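Local coordinates for protein nitrite reductase (Hyphomicrobium denitrificans, PDB 2DV6) that probably catalyses the reduction of nitrite to nitric oxide at copper centres, taking its electrons from a cytochrome c, at residues A[205-210]-A[244-249]; A[39-44]-A[51-56]; A[348-353]-A[400-405]; A[63-68]-A[100-105]. All coordinates share one frame; numbering follows the deposited sequence.

Interaction 1. Residues A[205-210]-A[244-249]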
loop_
_atom_site.group_PDB
_atom_site.type_symbol
_atom_site.label_atom_id
_atom_site.label_comp_id
_atom_site.label_asym_id
_atom_site.label_seq_id
_atom_site.Cartn_x
_atom_site.Cartn_y
_atom_site.Cartn_z
ATOM N N VAL A 205 16.650 25.384 51.430
ATOM C CA VAL A 205 16.315 24.004 51.214
ATOM C C VAL A 205 17.592 23.246 51.001
ATOM O O VAL A 205 18.444 23.657 50.207
ATOM C CB VAL A 205 15.401 23.805 49.972
ATOM C CG1 VAL A 205 15.236 22.308 49.658
ATOM C CG2 VAL A 205 14.045 24.481 50.177
ATOM N N GLU A 206 17.728 22.136 51.714
ATOM C CA GLU A 206 18.862 21.289 51.487
ATOM C C GLU A 206 18.311 20.016 50.886
ATOM O O GLU A 206 17.678 19.219 51.564
ATOM C CB GLU A 206 19.616 21.013 52.785
ATOM C CG GLU A 206 20.847 20.160 52.591
ATOM C CD GLU A 206 21.529 19.811 53.927
ATOM O OE1 GLU A 206 21.515 18.619 54.305
ATOM O OE2 GLU A 206 22.062 20.733 54.591
ATOM N N LEU A 207 18.544 19.837 49.596
ATOM C CA LEU A 207 17.971 18.706 48.881
ATOM C C LEU A 207 18.944 17.538 48.802
ATOM O O LEU A 207 20.065 17.689 48.333
ATOM C CB LEU A 207 17.549 19.145 47.470
ATOM C CG LEU A 207 16.994 17.909 46.752
ATOM C CD1 LEU A 207 15.483 17.835 46.888
ATOM C CD2 LEU A 207 17.438 17.873 45.361
ATOM N N HIS A 208 18.515 16.359 49.241
ATOM C CA HIS A 208 19.267 15.143 48.960
ATOM C C HIS A 208 18.522 14.307 47.944
ATOM O O HIS A 208 17.454 13.742 48.235
ATOM C CB HIS A 208 19.545 14.332 50.240
ATOM C CG HIS A 208 20.333 15.095 51.259
ATOM N ND1 HIS A 208 21.609 14.738 51.631
ATOM C CD2 HIS A 208 20.040 16.221 51.948
ATOM C CE1 HIS A 208 22.065 15.604 52.520
ATOM N NE2 HIS A 208 21.132 16.512 52.733
ATOM N N LEU A 209 19.109 14.224 46.762
ATOM C CA LEU A 209 18.544 13.441 45.673
ATOM C C LEU A 209 19.298 12.145 45.491
ATOM O O LEU A 209 20.487 12.169 45.117
ATOM C CB LEU A 209 18.542 14.235 44.349
ATOM C CG LEU A 209 17.682 13.613 43.194
ATOM C CD1 LEU A 209 17.556 14.592 42.054
ATOM C CD2 LEU A 209 18.309 12.380 42.636
ATOM N N LYS A 210 18.616 11.024 45.724
ATOM C CA LYS A 210 19.194 9.695 45.477
ATOM C C LYS A 210 18.616 9.044 44.211
ATOM O O LYS A 210 17.398 9.046 44.004
ATOM C CB LYS A 210 18.960 8.771 46.673
ATOM C CG LYS A 210 19.670 9.222 47.976
ATOM C CD LYS A 210 19.692 8.080 49.023
ATOM C CE LYS A 210 20.420 8.473 50.312
ATOM N NZ LYS A 210 19.642 9.506 51.092
ATOM N N THR A 244 23.239 13.242 45.183
ATOM C CA THR A 244 23.663 14.530 44.794
ATOM C C THR A 244 23.008 15.393 45.878
ATOM O O THR A 244 21.922 15.069 46.367
ATOM C CB THR A 244 23.121 14.705 43.356
ATOM O OG1 THR A 244 24.182 14.943 42.390
ATOM C CG2 THR A 244 21.939 15.581 43.260
ATOM N N VAL A 245 23.692 16.432 46.323
ATOM C CA VAL A 245 23.092 17.341 47.283
ATOM C C VAL A 245 23.300 18.775 46.881
ATOM O O VAL A 245 24.332 19.142 46.316
ATOM C CB VAL A 245 23.361 16.975 48.835
ATOM C CG1 VAL A 245 24.284 15.783 49.030
ATOM C CG2 VAL A 245 23.672 18.193 49.728
ATOM N N VAL A 246 22.253 19.567 47.086
ATOM C CA VAL A 246 22.260 20.936 46.624
ATOM C C VAL A 246 21.503 21.749 47.668
ATOM O O VAL A 246 20.500 21.276 48.191
ATOM C CB VAL A 246 21.626 21.087 45.181
ATOM C CG1 VAL A 246 20.117 20.723 45.166
ATOM C CG2 VAL A 246 21.781 22.481 44.706
ATOM N N THR A 247 22.004 22.939 47.993
ATOM C CA THR A 247 21.291 23.828 48.907
ATOM C C THR A 247 20.854 25.043 48.119
ATOM O O THR A 247 21.625 25.556 47.318
ATOM C CB THR A 247 22.219 24.256 50.096
ATOM O OG1 THR A 247 22.596 23.087 50.819
ATOM C CG2 THR A 247 21.528 25.238 51.053
ATOM N N PHE A 248 19.635 25.515 48.329
ATOM C CA PHE A 248 19.194 26.699 47.604
ATOM C C PHE A 248 18.254 27.514 48.450
ATOM O O PHE A 248 17.562 26.969 49.298
ATOM C CB PHE A 248 18.579 26.360 46.210
ATOM C CG PHE A 248 17.310 25.541 46.259
ATOM C CD1 PHE A 248 16.067 26.159 46.427
ATOM C CD2 PHE A 248 17.353 24.170 46.098
ATOM C CE1 PHE A 248 14.882 25.401 46.462
ATOM C CE2 PHE A 248 16.169 23.401 46.120
ATOM C CZ PHE A 248 14.944 24.022 46.331
ATOM N N LYS A 249 18.262 28.822 48.245
ATOM C CA LYS A 249 17.301 29.705 48.911
ATOM C C LYS A 249 15.974 29.821 48.144
ATOM O O LYS A 249 15.957 29.886 46.898
ATOM C CB LYS A 249 17.899 31.106 49.146
ATOM C CG LYS A 249 18.954 31.140 50.267
ATOM C CD LYS A 249 19.272 32.574 50.722
ATOM C CE LYS A 249 18.356 33.044 51.916
ATOM N NZ LYS A 249 18.930 32.750 53.317
#
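Val205 lies over one face of the Phe248 ring, and this pair dominates the meeting of segments 205-210 and 244-249. Val205 CB stands 3.9 Å from the centroid of the Phe248 ring and 18° off the ring normal, a CH-pi contact shifted toward the rim at CZ. The two methyls straddle that end of the ring, CG1 above CE2 and CG2 above CE1. Phe248 can offer its face because its CG sits between its own backbone N and carbonyl carbon (chi1 64°), which swings the ring toward the neighbouring strand. The two backbones hold the pair together, Val205 N giving a bond of 2.8 Å to Phe248 O and Phe248 N returning one to Val205 O. The same two-bond pattern recurs at Leu207 with Val246 and at Leu209 with Thr244, a regular antiparallel pairing within a cupredoxin-like beta sandwich of the multicopper oxidase family. Strand 243-249 is one of the two border strands of its sheet within the chain, but Val246, Thr247 and Phe248 pair with a strand of the second subunit, so the sheet continues across the interface. At the far end Thr244 brings CG2 within 3.8 Å of Leu209 CB. On the face bearing Glu206 and His208, Val245 CB lies 4.2 Å from the centroid of the His208 ring. His208 NE2 gives Glu206 OE1, on its anti side, a nearly straight bond of 2.7 Å in the ring plane, while ND1 is bonded to Glu243; two carboxylates on one buried imidazole would tend to favour its doubly protonated form.

Interaction 2. Residues A[39-44]-A[51-56]; sequences RMVYIG and HKINPT
Ile53 packs against two residues of strand 39-44 at once. Its CG2 meets Val41 CG1 at 3.8 Å, and its CD1 lies 3.9 Å from Ile43 CG1. With CG1 beside the backbone N and CG2 anti to it (chi1 -61°), the two branches of Ile53 part, one for each partner. Three backbone bonds set this register. Asn54 N reaches Tyr42 O at 2.7 Å, and Gly44 N reaches Lys52 O at 2.8 Å. The third, from His51 N to Gly44 O, is also 2.8 Å long, but its donor stands 49° out of the carbonyl plane, a sign of the turn the chain is making there. Pro55 closes in on Gly44, its CG 3.9 Å from Gly44 CA, and a CB on Gly44 would probably press against Pro55 CG. Farther out, Tyr42 is fixed by a hydrogen bond from its OH to the carbonyl of Asp78 and by an edge-to-face meeting with Tyr112, beside the copper ligands Cys114 and Met124. Strand 39-45 forms one border of its four-stranded sheet, bonded through Val41 and Ile43 to the antiparallel strand 27-36, while Pro55 O ties the loop to Tyr112 on strand 108-113.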
loop_
_atom_site.group_PDB
_atom_site.type_symbol
_atom_site.label_atom_id
_atom_site.label_comp_id
_atom_site.label_asym_id
_atom_site.label_seq_id
_atom_site.Cartn_x
_atom_site.Cartn_y
_atom_site.Cartn_z
ATOM N N ARG A 39 -18.987 -12.680 7.234
ATOM C CA ARG A 39 -20.269 -11.957 7.402
ATOM C C ARG A 39 -19.983 -10.477 7.602
ATOM O O ARG A 39 -18.861 -10.089 7.918
ATOM C CB ARG A 39 -21.014 -12.451 8.662
ATOM C CG ARG A 39 -21.476 -13.907 8.635
ATOM C CD ARG A 39 -21.318 -14.535 10.017
ATOM N NE ARG A 39 -22.324 -14.023 10.929
ATOM C CZ ARG A 39 -22.149 -13.797 12.231
ATOM N NH1 ARG A 39 -20.972 -14.023 12.826
ATOM N NH2 ARG A 39 -23.174 -13.320 12.940
ATOM N N MET A 40 -21.027 -9.673 7.478
ATOM C CA MET A 40 -21.018 -8.269 7.869
ATOM C C MET A 40 -21.323 -8.212 9.347
ATOM O O MET A 40 -22.358 -8.709 9.789
ATOM C CB MET A 40 -22.078 -7.502 7.082
ATOM C CG MET A 40 -21.960 -5.976 7.177
ATOM S SD MET A 40 -23.221 -5.208 6.107
ATOM C CE MET A 40 -22.111 -4.759 4.795
ATOM N N VAL A 41 -20.425 -7.610 10.114
ATOM C CA VAL A 41 -20.438 -7.723 11.577
ATOM C C VAL A 41 -19.954 -6.429 12.220
ATOM O O VAL A 41 -19.555 -5.505 11.508
ATOM C CB VAL A 41 -19.523 -8.866 12.062
ATOM C CG1 VAL A 41 -19.980 -10.217 11.460
ATOM C CG2 VAL A 41 -18.034 -8.560 11.722
ATOM N N TYR A 42 -20.021 -6.359 13.550
ATOM C CA TYR A 42 -19.306 -5.329 14.310
ATOM C C TYR A 42 -18.027 -5.959 14.825
ATOM O O TYR A 42 -18.009 -7.165 15.121
ATOM C CB TYR A 42 -20.093 -4.899 15.552
ATOM C CG TYR A 42 -21.439 -4.268 15.294
ATOM C CD1 TYR A 42 -22.600 -5.042 15.368
ATOM C CD2 TYR A 42 -21.556 -2.902 14.984
ATOM C CE1 TYR A 42 -23.879 -4.471 15.153
ATOM C CE2 TYR A 42 -22.849 -2.316 14.752
ATOM C CZ TYR A 42 -24.000 -3.122 14.856
ATOM O OH TYR A 42 -25.272 -2.588 14.662
ATOM N N ILE A 43 -16.985 -5.148 14.993
ATOM C CA ILE A 43 -15.730 -5.655 15.544
ATOM C C ILE A 43 -15.352 -4.748 16.685
ATOM O O ILE A 43 -15.416 -3.509 16.541
ATOM C CB ILE A 43 -14.630 -5.697 14.473
ATOM C CG1 ILE A 43 -15.133 -6.541 13.303
ATOM C CG2 ILE A 43 -13.322 -6.278 15.042
ATOM C CD1 ILE A 43 -14.562 -6.195 11.962
ATOM N N GLY A 44 -14.974 -5.338 17.813
ATOM C CA GLY A 44 -14.582 -4.532 18.968
ATOM C C GLY A 44 -13.235 -3.853 18.744
ATOM O O GLY A 44 -12.369 -4.393 18.049
ATOM N N HIS A 51 -10.707 -6.609 18.718
ATOM C CA HIS A 51 -10.754 -7.530 17.563
ATOM C C HIS A 51 -11.765 -8.672 17.662
ATOM O O HIS A 51 -11.725 -9.630 16.856
ATOM C CB HIS A 51 -9.356 -8.096 17.191
ATOM C CG HIS A 51 -8.448 -7.072 16.596
ATOM N ND1 HIS A 51 -8.480 -6.743 15.256
ATOM C CD2 HIS A 51 -7.533 -6.250 17.168
ATOM C CE1 HIS A 51 -7.612 -5.771 15.024
ATOM N NE2 HIS A 51 -7.019 -5.462 16.165
ATOM N N LYS A 52 -12.672 -8.587 18.625
ATOM C CA LYS A 52 -13.692 -9.606 18.755
ATOM C C LYS A 52 -14.897 -9.285 17.851
ATOM O O LYS A 52 -15.331 -8.138 17.775
ATOM C CB LYS A 52 -14.094 -9.773 20.227
ATOM C CG LYS A 52 -12.951 -10.272 21.117
ATOM C CD LYS A 52 -13.521 -10.794 22.408
ATOM C CE LYS A 52 -12.430 -11.327 23.299
ATOM N NZ LYS A 52 -12.709 -10.851 24.686
ATOM N N ILE A 53 -15.385 -10.298 17.134
ATOM C CA ILE A 53 -16.546 -10.166 16.223
ATOM C C ILE A 53 -17.806 -10.120 17.085
ATOM O O ILE A 53 -17.959 -10.943 17.986
ATOM C CB ILE A 53 -16.658 -11.373 15.240
ATOM C CG1 ILE A 53 -15.427 -11.517 14.318
ATOM C CG2 ILE A 53 -17.963 -11.344 14.416
ATOM C CD1 ILE A 53 -14.633 -10.299 14.005
ATOM N N ASN A 54 -18.672 -9.136 16.843
ATOM C CA ASN A 54 -19.936 -8.993 17.580
ATOM C C ASN A 54 -19.770 -9.191 19.094
ATOM O O ASN A 54 -20.426 -10.062 19.673
ATOM C CB ASN A 54 -20.986 -9.974 17.020
ATOM C CG ASN A 54 -21.387 -9.646 15.578
ATOM O OD1 ASN A 54 -21.651 -10.555 14.770
ATOM N ND2 ASN A 54 -21.437 -8.347 15.247
ATOM N N PRO A 55 -18.854 -8.421 19.726
ATOM C CA PRO A 55 -18.534 -8.705 21.133
ATOM C C PRO A 55 -19.703 -8.498 22.111
ATOM O O PRO A 55 -20.568 -7.596 21.944
ATOM C CB PRO A 55 -17.404 -7.715 21.453
ATOM C CG PRO A 55 -17.523 -6.645 20.463
ATOM C CD PRO A 55 -18.037 -7.309 19.195
ATOM N N THR A 56 -19.717 -9.353 23.123
ATOM C CA THR A 56 -20.594 -9.164 24.259
ATOM C C THR A 56 -20.035 -8.006 25.069
ATOM O O THR A 56 -18.847 -7.987 25.426
ATOM C CB THR A 56 -20.736 -10.444 25.077
ATOM O OG1 THR A 56 -21.232 -11.474 24.206
ATOM C CG2 THR A 56 -21.745 -10.240 26.251
#

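Interaction 3. Residues A[348-353]-A[400-405]. With K (potassium ion), chain J.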
loop_
_atom_site.group_PDB
_atom_site.type_symbol
_atom_site.label_atom_id
_atom_site.label_comp_id
_atom_site.label_asym_id
_atom_site.label_seq_id
_atom_site.Cartn_x
_atom_site.Cartn_y
_atom_site.Cartn_z
ATOM N N THR A 348 -14.640 25.060 53.025
ATOM C CA THR A 348 -13.858 25.768 52.052
ATOM C C THR A 348 -12.677 24.856 51.738
ATOM O O THR A 348 -11.973 24.382 52.649
ATOM C CB THR A 348 -13.410 27.152 52.563
ATOM O OG1 THR A 348 -14.567 27.985 52.679
ATOM C CG2 THR A 348 -12.474 27.829 51.564
ATOM N N VAL A 349 -12.485 24.630 50.443
ATOM C CA VAL A 349 -11.543 23.670 49.911
ATOM C C VAL A 349 -10.520 24.370 48.991
ATOM O O VAL A 349 -10.818 25.363 48.333
ATOM C CB VAL A 349 -12.345 22.566 49.202
ATOM C CG1 VAL A 349 -11.699 22.079 47.982
ATOM C CG2 VAL A 349 -12.688 21.436 50.189
ATOM N N ARG A 350 -9.301 23.859 48.976
ATOM C CA ARG A 350 -8.248 24.429 48.141
ATOM C C ARG A 350 -7.658 23.282 47.327
ATOM O O ARG A 350 -7.376 22.235 47.875
ATOM C CB ARG A 350 -7.175 25.068 49.021
ATOM C CG ARG A 350 -5.804 25.277 48.340
ATOM C CD ARG A 350 -5.334 26.631 48.712
ATOM N NE ARG A 350 -4.861 26.598 50.054
ATOM C CZ ARG A 350 -5.007 27.559 50.949
ATOM N NH1 ARG A 350 -4.469 27.333 52.122
ATOM N NH2 ARG A 350 -5.643 28.711 50.677
ATOM N N ILE A 351 -7.507 23.473 46.023
ATOM C CA ILE A 351 -6.787 22.492 45.183
ATOM C C ILE A 351 -5.519 23.190 44.675
ATOM O O ILE A 351 -5.589 24.282 44.088
ATOM C CB ILE A 351 -7.648 21.968 44.013
ATOM C CG1 ILE A 351 -8.941 21.310 44.525
ATOM C CG2 ILE A 351 -6.840 20.970 43.092
ATOM C CD1 ILE A 351 -9.951 20.944 43.409
ATOM N N PHE A 352 -4.371 22.588 44.942
ATOM C CA PHE A 352 -3.110 23.007 44.307
ATOM C C PHE A 352 -3.054 22.195 43.022
ATOM O O PHE A 352 -2.971 20.957 43.079
ATOM C CB PHE A 352 -1.895 22.668 45.176
ATOM C CG PHE A 352 -1.854 23.406 46.503
ATOM C CD1 PHE A 352 -2.292 22.778 47.681
ATOM C CD2 PHE A 352 -1.347 24.716 46.579
ATOM C CE1 PHE A 352 -2.216 23.446 48.932
ATOM C CE2 PHE A 352 -1.264 25.389 47.826
ATOM C CZ PHE A 352 -1.719 24.772 48.980
ATOM N N PHE A 353 -3.185 22.883 41.887
ATOM C CA PHE A 353 -3.283 22.197 40.597
ATOM C C PHE A 353 -2.073 22.534 39.698
ATOM O O PHE A 353 -1.821 23.697 39.454
ATOM C CB PHE A 353 -4.592 22.538 39.875
ATOM C CG PHE A 353 -4.682 21.891 38.515
ATOM C CD1 PHE A 353 -4.856 20.511 38.398
ATOM C CD2 PHE A 353 -4.492 22.636 37.362
ATOM C CE1 PHE A 353 -4.894 19.908 37.146
ATOM C CE2 PHE A 353 -4.533 22.028 36.103
ATOM C CZ PHE A 353 -4.727 20.688 35.994
ATOM N N ILE A 400 -3.615 27.820 42.265
ATOM C CA ILE A 400 -4.333 27.514 43.470
ATOM C C ILE A 400 -5.765 27.956 43.206
ATOM O O ILE A 400 -6.004 29.071 42.701
ATOM C CB ILE A 400 -3.733 28.305 44.655
ATOM C CG1 ILE A 400 -2.324 27.791 44.962
ATOM C CG2 ILE A 400 -4.636 28.165 45.917
ATOM C CD1 ILE A 400 -1.509 28.686 45.924
ATOM N N VAL A 401 -6.709 27.063 43.467
ATOM C CA VAL A 401 -8.130 27.446 43.432
ATOM C C VAL A 401 -8.726 27.134 44.800
ATOM O O VAL A 401 -8.368 26.105 45.406
ATOM C CB VAL A 401 -8.902 26.779 42.255
ATOM C CG1 VAL A 401 -8.281 27.204 40.880
ATOM C CG2 VAL A 401 -8.941 25.266 42.394
ATOM N N ASP A 402 -9.560 28.039 45.311
ATOM C CA ASP A 402 -10.271 27.864 46.599
ATOM C C ASP A 402 -11.746 28.022 46.273
ATOM O O ASP A 402 -12.104 28.888 45.477
ATOM C CB ASP A 402 -9.954 28.976 47.630
ATOM C CG ASP A 402 -8.500 28.977 48.115
ATOM O OD1 ASP A 402 -8.078 29.992 48.739
ATOM O OD2 ASP A 402 -7.760 27.990 47.861
ATOM N N PHE A 403 -12.596 27.229 46.925
ATOM C CA PHE A 403 -14.027 27.420 46.842
ATOM C C PHE A 403 -14.729 26.782 48.034
ATOM O O PHE A 403 -14.316 25.743 48.553
ATOM C CB PHE A 403 -14.591 26.845 45.547
ATOM C CG PHE A 403 -14.141 25.453 45.256
ATOM C CD1 PHE A 403 -15.006 24.385 45.439
ATOM C CD2 PHE A 403 -12.845 25.205 44.755
ATOM C CE1 PHE A 403 -14.617 23.097 45.148
ATOM C CE2 PHE A 403 -12.436 23.930 44.455
ATOM C CZ PHE A 403 -13.329 22.862 44.645
ATOM N N LYS A 404 -15.798 27.440 48.459
ATOM C CA LYS A 404 -16.684 26.884 49.461
ATOM C C LYS A 404 -17.641 25.910 48.793
ATOM O O LYS A 404 -18.249 26.221 47.767
ATOM C CB LYS A 404 -17.453 28.001 50.190
ATOM C CG LYS A 404 -18.465 27.427 51.171
ATOM C CD LYS A 404 -19.068 28.481 52.047
ATOM C CE LYS A 404 -20.269 27.896 52.808
ATOM N NZ LYS A 404 -20.450 28.613 54.100
ATOM N N ILE A 405 -17.753 24.722 49.365
ATOM C CA ILE A 405 -18.718 23.744 48.898
ATOM C C ILE A 405 -20.092 23.932 49.566
ATOM O O ILE A 405 -20.289 23.522 50.695
ATOM C CB ILE A 405 -18.174 22.327 49.117
ATOM C CG1 ILE A 405 -16.852 22.162 48.347
ATOM C CG2 ILE A 405 -19.196 21.277 48.674
ATOM C CD1 ILE A 405 -16.067 20.949 48.783
HETATM K K K J . -19.396 27.180 45.920
HETATM O O HOH W 1 -20.791 28.044 44.057
HETATM O O HOH W 2 -17.730 28.544 44.872
HETATM O O HOH W 3 -19.661 29.105 47.173
#
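Val349 and Phe403 form the dense part of this antiparallel pairing. Val349 CG1 lies over the face of the Phe403 ring, 4.2 Å from its centroid, while Ile351 CD1 comes up to the ring edge, 4.0 Å from CE2. The ring turns toward its partners because CG of Phe403 sits between the backbone N and carbonyl carbon (chi1 49°). Val349 CG2 extends the apolar patch to Ile405 CD1, at 3.7 Å. The opposite face is mixed: Phe352 CD2 meets Ile400 CG1 at 3.6 Å, and next to them Arg350 NH2 meets Asp402 OD1 in a salt bridge that is weak as a hydrogen bond, at 3.4 Å. The guanidinium also pairs through NH1 with Glu291. An alanine in place of Arg350 would probably leave the buried carboxylate of Asp402 and that of Glu291 without their shared positive mate. The looser end holds Thr348 and the exposed Lys404, where OG1 of Thr348 only brushes CB of Lys404 at 3.8 Å. Here the carbonyl O of Lys404 binds a potassium ion at 2.4 Å, with three waters, Glu369 and Asp406 also in its shell. On the apolar side Val401 and Phe353 touch Phe364 of the facing sheet, the two-layered packing of a cupredoxin-like beta sandwich.

Interaction 4. Residues A[63-68]-A[100-105]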
loop_
_atom_site.group_PDB
_atom_site.type_symbol
_atom_site.label_atom_id
_atom_site.label_comp_id
_atom_site.label_asym_id
_atom_site.label_seq_id
_atom_site.Cartn_x
_atom_site.Cartn_y
_atom_site.Cartn_z
ATOM N N GLU A 63 -24.727 1.439 35.572
ATOM C CA GLU A 63 -23.662 2.091 34.783
ATOM C C GLU A 63 -24.231 2.881 33.595
ATOM O O GLU A 63 -25.226 2.501 32.989
ATOM C CB GLU A 63 -22.604 1.080 34.306
ATOM C CG GLU A 63 -21.696 0.533 35.434
ATOM C CD GLU A 63 -20.656 -0.439 34.939
ATOM O OE1 GLU A 63 -20.903 -1.056 33.882
ATOM O OE2 GLU A 63 -19.584 -0.609 35.589
ATOM N N THR A 64 -23.596 4.009 33.301
ATOM C CA THR A 64 -23.850 4.722 32.063
ATOM C C THR A 64 -22.949 4.080 31.002
ATOM O O THR A 64 -21.735 3.994 31.189
ATOM C CB THR A 64 -23.533 6.203 32.202
ATOM O OG1 THR A 64 -24.410 6.766 33.174
ATOM C CG2 THR A 64 -23.764 6.909 30.884
ATOM N N VAL A 65 -23.563 3.593 29.922
ATOM C CA VAL A 65 -22.850 2.805 28.930
ATOM C C VAL A 65 -22.762 3.693 27.723
ATOM O O VAL A 65 -23.790 4.191 27.242
ATOM C CB VAL A 65 -23.628 1.504 28.579
ATOM C CG1 VAL A 65 -22.997 0.754 27.383
ATOM C CG2 VAL A 65 -23.742 0.572 29.851
ATOM N N GLN A 66 -21.548 3.899 27.231
ATOM C CA GLN A 66 -21.338 4.715 26.025
ATOM C C GLN A 66 -20.864 3.780 24.921
ATOM O O GLN A 66 -19.977 2.950 25.137
ATOM C CB GLN A 66 -20.318 5.848 26.261
ATOM C CG GLN A 66 -19.991 6.681 24.995
ATOM C CD GLN A 66 -18.943 7.733 25.253
ATOM O OE1 GLN A 66 -18.977 8.390 26.278
ATOM N NE2 GLN A 66 -18.010 7.913 24.318
ATOM N N VAL A 67 -21.480 3.901 23.754
ATOM C CA VAL A 67 -21.073 3.105 22.603
ATOM C C VAL A 67 -20.630 4.021 21.467
ATOM O O VAL A 67 -21.348 4.933 21.107
ATOM C CB VAL A 67 -22.212 2.158 22.144
ATOM C CG1 VAL A 67 -21.808 1.385 20.872
ATOM C CG2 VAL A 67 -22.538 1.146 23.294
ATOM N N ASN A 68 -19.427 3.776 20.930
ATOM C CA ASN A 68 -18.883 4.567 19.825
ATOM C C ASN A 68 -18.918 3.701 18.563
ATOM O O ASN A 68 -18.229 2.700 18.477
ATOM C CB ASN A 68 -17.423 4.943 20.065
ATOM C CG ASN A 68 -17.191 5.710 21.348
ATOM O OD1 ASN A 68 -18.031 6.519 21.805
ATOM N ND2 ASN A 68 -15.995 5.504 21.916
ATOM N N PHE A 100 -23.228 7.297 21.388
ATOM C CA PHE A 100 -24.473 7.402 22.191
ATOM C C PHE A 100 -24.286 6.678 23.506
ATOM O O PHE A 100 -23.303 5.970 23.677
ATOM C CB PHE A 100 -25.718 6.861 21.437
ATOM C CG PHE A 100 -25.779 5.334 21.326
ATOM C CD1 PHE A 100 -24.944 4.644 20.454
ATOM C CD2 PHE A 100 -26.704 4.594 22.081
ATOM C CE1 PHE A 100 -25.016 3.225 20.338
ATOM C CE2 PHE A 100 -26.772 3.227 21.984
ATOM C CZ PHE A 100 -25.906 2.525 21.104
ATOM N N SER A 101 -25.233 6.852 24.421
ATOM C CA SER A 101 -25.147 6.289 25.755
ATOM C C SER A 101 -26.521 5.926 26.276
ATOM O O SER A 101 -27.555 6.383 25.748
ATOM C CB SER A 101 -24.479 7.269 26.712
ATOM O OG SER A 101 -25.228 8.479 26.795
ATOM N N PHE A 102 -26.534 5.081 27.297
ATOM C CA PHE A 102 -27.767 4.769 28.026
ATOM C C PHE A 102 -27.394 4.318 29.428
ATOM O O PHE A 102 -26.281 3.870 29.645
ATOM C CB PHE A 102 -28.580 3.691 27.293
ATOM C CG PHE A 102 -27.883 2.352 27.219
ATOM C CD1 PHE A 102 -27.023 2.063 26.173
ATOM C CD2 PHE A 102 -28.107 1.383 28.193
ATOM C CE1 PHE A 102 -26.372 0.844 26.094
ATOM C CE2 PHE A 102 -27.460 0.160 28.136
ATOM C CZ PHE A 102 -26.590 -0.115 27.082
ATOM N N VAL A 103 -28.306 4.462 30.383
ATOM C CA VAL A 103 -28.074 3.954 31.732
ATOM C C VAL A 103 -28.575 2.517 31.735
ATOM O O VAL A 103 -29.723 2.254 31.339
ATOM C CB VAL A 103 -28.784 4.794 32.833
ATOM C CG1 VAL A 103 -28.513 4.168 34.219
ATOM C CG2 VAL A 103 -28.272 6.242 32.827
ATOM N N ALA A 104 -27.701 1.592 32.127
ATOM C CA ALA A 104 -28.036 0.180 32.151
ATOM C C ALA A 104 -28.828 -0.112 33.434
ATOM O O ALA A 104 -28.315 -0.710 34.375
ATOM C CB ALA A 104 -26.763 -0.675 32.060
ATOM N N SER A 105 -30.077 0.341 33.449
ATOM C CA SER A 105 -30.937 0.247 34.634
ATOM C C SER A 105 -31.556 -1.142 34.900
ATOM O O SER A 105 -31.984 -1.389 36.029
ATOM C CB SER A 105 -32.034 1.314 34.590
ATOM O OG SER A 105 -32.801 1.172 33.409
#
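Val65 and Phe102 lie side by side as a hydrogen-bonded antiparallel pair between segments 63-68 and 100-105, at the border of one sheet of the N-terminal cupredoxin-like beta sandwich. Apolar contacts come first. Val65 CB stands over the ring of Phe102, 3.9 Å from its centroid and 21° off the normal, while CG1 comes to 3.6 Å from Phe102 CE1. CG of Phe102 lies between the backbone N and carbonyl carbon (chi1 65°), which carries the ring across to the valine. The Phe102 ring also meets Tyr84 and, on the facing sheet, Ile128; an alanine at Phe102 would probably open a gap among these side chains and leave Val65 without the ring it packs on. Val67 CB repeats the theme at 3.5 Å from Phe100 CE1, though it approaches that ring obliquely. Val65 CG2 also touches Ala104 CB, at 3.9 Å.

Backbone hydrogen bonds form the second group. Val65 and Phe102 exchange a pair, as do Val67 and Phe100. A fifth runs from Ala104 N to Glu63 O at 2.8 Å, at the point where Ala104 centres an inverse gamma turn.

Polar side chains make up the third group, and most find partners beyond the two segments. Glu63 pairs with Arg135, and Ser101 OG is hydrogen-bonded to the carbonyl of Pro263 of the fourth subunit. Gln66 NE2, which also bonds to Glu422, gives Asn68 OD1 a bond of 2.9 Å that lies in the Gln66 amide plane, falls on a lone pair of the acceptor and is nearly straight at 172°.

Overall arrangement
Interactions 2 and 4 lie at the two borders of the same four-stranded sheet, with centres 18 Å apart and nearest atoms about 7 Å apart. The side chain of Tyr42 in interaction 2 comes about 6 Å from a copper ion, the side chain of Phe100 in interaction 4 about 12 Å. Interaction 1 lies across the chain's centre, 57 Å from interaction 2 between centres; a different copper, bound by His219 and Met273 among others, lies about 8 Å from the side chain of Leu209. Interaction 3, 30 Å from interaction 1 between centres, binds a potassium ion through Lys404. Antiparallel pairing recurs in interactions 1, 3 and 4, whereas interaction 2 joins a strand to a loop; interactions 1 and 4 also touch other subunits, and interaction 3 does not.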